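Local coordinates for CBIX (Paracoccus pantotrophus, PDB 4CCS), which probably acts as the terminal chelatase of siroheme biosynthesis, inserting ferrous iron into sirohydrochlorin, at residues L98-I106 with I142-A150. Sequence-based numbering, arbitrary orientation.
Sequences LPALCLALI and IAAGLAPYA
Two backbone N-H groups converge on the carbonyl O of Ile142: Leu146 N at 3.1 Å and, more weakly, Gly145 N. This turn sets Ile142 and Leu146 one above the other on the face of helix 134-146 that meets helix 98-113. No hydrogen bond crosses between the two segments, and the contact is apolar. The axes of 98-106 and 142-146 pass 9.8 Å apart and cross at -56°.

Leu146 fills the middle. Its CG lies anti to the carbonyl carbon (chi1 -64°), and this swings the branched end toward helix 98-113, where CD2 meets the backbone between Cys102 and Leu103. CD2 is 3.6 Å from Leu103 CA and also touches the CB atoms of both residues. The other methyl, CD1, meets Ile106 CD1 at 3.7 Å, with the two side chains crossing nearly at right angles. One turn earlier, Ile142 CD1 packs on the Pro99 ring, 3.7 Å from CG. The second branch of Ile142, CG2, lies 4.0 Å from Cys102 SG.

At the outer side Leu103 makes a CH-pi contact with Tyr149. Leu103 CD2 stands over one ring face, 3.8 Å from the centroid and 15° off the normal. CD1 reaches the CG-CD2 side of the same ring. Gly145 O lies in the ring plane at its edge. A bound D-malate also touches Leu103.

Both helices cover one face of the parallel sheet that contains strands 121-126 and 175-179, in the alpha/beta fold of the chelatase clan. Leu146 rests on Leu122 and Val124 of strand 121-126, while Ile106 bridges Leu122 and Leu178 of strand 175-179.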
loop_
_atom_site.group_PDB
_atom_site.type_symbol
_atom_site.label_atom_id
_atom_site.label_comp_id
_atom_site.label_asym_id
_atom_site.label_seq_id
_atom_site.Cartn_x
_atom_site.Cartn_y
_atom_site.Cartn_z
ATOM N N LEU A 98 0.664 -5.074 -8.281
ATOM C CA LEU A 98 -0.082 -5.217 -7.025
ATOM C C LEU A 98 -1.200 -6.302 -7.064
ATOM O O LEU A 98 -1.248 -7.088 -6.119
ATOM C CB LEU A 98 -0.623 -3.869 -6.503
ATOM C CG LEU A 98 -1.252 -3.865 -5.071
ATOM C CD1 LEU A 98 -0.290 -4.428 -4.030
ATOM C CD2 LEU A 98 -1.706 -2.465 -4.670
ATOM N N PRO A 99 -2.038 -6.413 -8.146
ATOM C CA PRO A 99 -3.065 -7.473 -8.127
ATOM C C PRO A 99 -2.491 -8.886 -8.068
ATOM O O PRO A 99 -3.029 -9.715 -7.334
ATOM C CB PRO A 99 -3.888 -7.211 -9.405
ATOM C CG PRO A 99 -3.719 -5.754 -9.648
ATOM C CD PRO A 99 -2.294 -5.460 -9.255
ATOM N N ALA A 100 -1.381 -9.147 -8.785
ATOM C CA ALA A 100 -0.738 -10.476 -8.763
ATOM C C ALA A 100 -0.140 -10.745 -7.370
ATOM O O ALA A 100 -0.264 -11.857 -6.848
ATOM C CB ALA A 100 0.338 -10.561 -9.823
ATOM N N LEU A 101 0.436 -9.709 -6.744
ATOM C CA LEU A 101 0.988 -9.849 -5.380
ATOM C C LEU A 101 -0.099 -10.248 -4.361
ATOM O O LEU A 101 0.120 -11.175 -3.560
ATOM C CB LEU A 101 1.737 -8.567 -4.950
ATOM C CG LEU A 101 2.235 -8.524 -3.490
ATOM C CD1 LEU A 101 3.179 -9.685 -3.198
ATOM C CD2 LEU A 101 2.912 -7.237 -3.215
ATOM N N CYS A 102 -1.276 -9.579 -4.417
ATOM C CA CYS A 102 -2.420 -9.870 -3.542
ATOM C C CYS A 102 -2.877 -11.300 -3.748
ATOM O O CYS A 102 -3.151 -12.003 -2.775
ATOM C CB CYS A 102 -3.562 -8.886 -3.781
ATOM S SG CYS A 102 -3.176 -7.178 -3.319
ATOM N N LEU A 103 -2.945 -11.739 -5.019
ATOM C CA LEU A 103 -3.354 -13.112 -5.337
ATOM C C LEU A 103 -2.374 -14.152 -4.785
ATOM O O LEU A 103 -2.815 -15.123 -4.178
ATOM C CB LEU A 103 -3.608 -13.300 -6.852
ATOM C CG LEU A 103 -4.151 -14.676 -7.291
ATOM C CD1 LEU A 103 -5.503 -14.985 -6.653
ATOM C CD2 LEU A 103 -4.270 -14.757 -8.826
ATOM N N ALA A 104 -1.065 -13.939 -4.959
ATOM C CA ALA A 104 -0.048 -14.870 -4.460
ATOM C C ALA A 104 -0.094 -14.962 -2.919
ATOM O O ALA A 104 -0.013 -16.060 -2.371
ATOM C CB ALA A 104 1.325 -14.424 -4.916
ATOM N N LEU A 105 -0.260 -13.812 -2.223
ATOM C CA LEU A 105 -0.329 -13.827 -0.751
ATOM C C LEU A 105 -1.551 -14.595 -0.253
ATOM O O LEU A 105 -1.431 -15.413 0.663
ATOM C CB LEU A 105 -0.345 -12.396 -0.195
ATOM C CG LEU A 105 0.956 -11.608 -0.286
ATOM C CD1 LEU A 105 0.684 -10.137 -0.050
ATOM C CD2 LEU A 105 2.004 -12.124 0.738
ATOM N N ILE A 106 -2.712 -14.363 -0.873
ATOM C CA ILE A 106 -3.966 -15.032 -0.505
ATOM C C ILE A 106 -3.922 -16.544 -0.818
ATOM O O ILE A 106 -4.349 -17.359 0.013
ATOM C CB ILE A 106 -5.166 -14.293 -1.146
ATOM C CG1 ILE A 106 -5.440 -12.978 -0.381
ATOM C CG2 ILE A 106 -6.410 -15.162 -1.169
ATOM C CD1 ILE A 106 -6.207 -11.951 -1.170
ATOM N N ILE A 142 -9.148 -4.419 -7.076
ATOM C CA ILE A 142 -8.367 -5.525 -6.498
ATOM C C ILE A 142 -9.311 -6.712 -6.173
ATOM O O ILE A 142 -9.075 -7.827 -6.645
ATOM C CB ILE A 142 -7.500 -5.097 -5.262
ATOM C CG1 ILE A 142 -6.407 -4.032 -5.620
ATOM C CG2 ILE A 142 -6.888 -6.328 -4.544
ATOM C CD1 ILE A 142 -5.249 -4.479 -6.554
ATOM N N ALA A 143 -10.375 -6.466 -5.382
ATOM C CA ALA A 143 -11.331 -7.523 -5.010
ATOM C C ALA A 143 -11.934 -8.205 -6.255
ATOM O O ALA A 143 -11.981 -9.430 -6.302
ATOM C CB ALA A 143 -12.445 -6.956 -4.138
ATOM N N ALA A 144 -12.355 -7.414 -7.266
ATOM C CA ALA A 144 -12.933 -7.967 -8.504
ATOM C C ALA A 144 -11.924 -8.827 -9.286
ATOM O O ALA A 144 -12.330 -9.767 -9.958
ATOM C CB ALA A 144 -13.486 -6.851 -9.384
ATOM N N GLY A 145 -10.615 -8.550 -9.151
ATOM C CA GLY A 145 -9.561 -9.332 -9.813
ATOM C C GLY A 145 -9.270 -10.630 -9.067
ATOM O O GLY A 145 -8.813 -11.594 -9.676
ATOM N N LEU A 146 -9.506 -10.655 -7.737
ATOM C CA LEU A 146 -9.282 -11.839 -6.912
ATOM C C LEU A 146 -10.487 -12.796 -6.945
ATOM O O LEU A 146 -10.312 -14.016 -6.875
ATOM C CB LEU A 146 -9.018 -11.417 -5.444
ATOM C CG LEU A 146 -7.775 -10.585 -5.140
ATOM C CD1 LEU A 146 -7.879 -9.946 -3.759
ATOM C CD2 LEU A 146 -6.521 -11.420 -5.207
ATOM N N ALA A 147 -11.712 -12.234 -7.018
ATOM C CA ALA A 147 -12.986 -12.970 -6.987
ATOM C C ALA A 147 -13.075 -14.202 -7.934
ATOM O O ALA A 147 -13.645 -15.199 -7.495
ATOM C CB ALA A 147 -14.162 -12.025 -7.233
ATOM N N PRO A 148 -12.503 -14.176 -9.183
ATOM C CA PRO A 148 -12.598 -15.367 -10.050
ATOM C C PRO A 148 -11.849 -16.591 -9.520
ATOM O O PRO A 148 -12.156 -17.713 -9.927
ATOM C CB PRO A 148 -11.982 -14.890 -11.373
ATOM C CG PRO A 148 -12.248 -13.457 -11.400
ATOM C CD PRO A 148 -12.000 -13.029 -9.968
ATOM N N TYR A 149 -10.893 -16.383 -8.592
ATOM C CA TYR A 149 -10.097 -17.467 -8.022
ATOM C C TYR A 149 -10.629 -18.009 -6.702
ATOM O O TYR A 149 -10.161 -19.044 -6.231
ATOM C CB TYR A 149 -8.630 -17.022 -7.885
ATOM C CG TYR A 149 -8.059 -16.462 -9.167
ATOM C CD1 TYR A 149 -7.573 -17.304 -10.165
ATOM C CD2 TYR A 149 -8.033 -15.090 -9.400
ATOM C CE1 TYR A 149 -7.066 -16.793 -11.357
ATOM C CE2 TYR A 149 -7.536 -14.568 -10.592
ATOM C CZ TYR A 149 -7.035 -15.423 -11.560
ATOM O OH TYR A 149 -6.526 -14.904 -12.721
ATOM N N ALA A 150 -11.618 -17.328 -6.114
ATOM C CA ALA A 150 -12.161 -17.682 -4.808
ATOM C C ALA A 150 -13.673 -17.845 -4.788
ATOM O O ALA A 150 -14.302 -17.803 -5.848
ATOM C CB ALA A 150 -11.735 -16.621 -3.799
#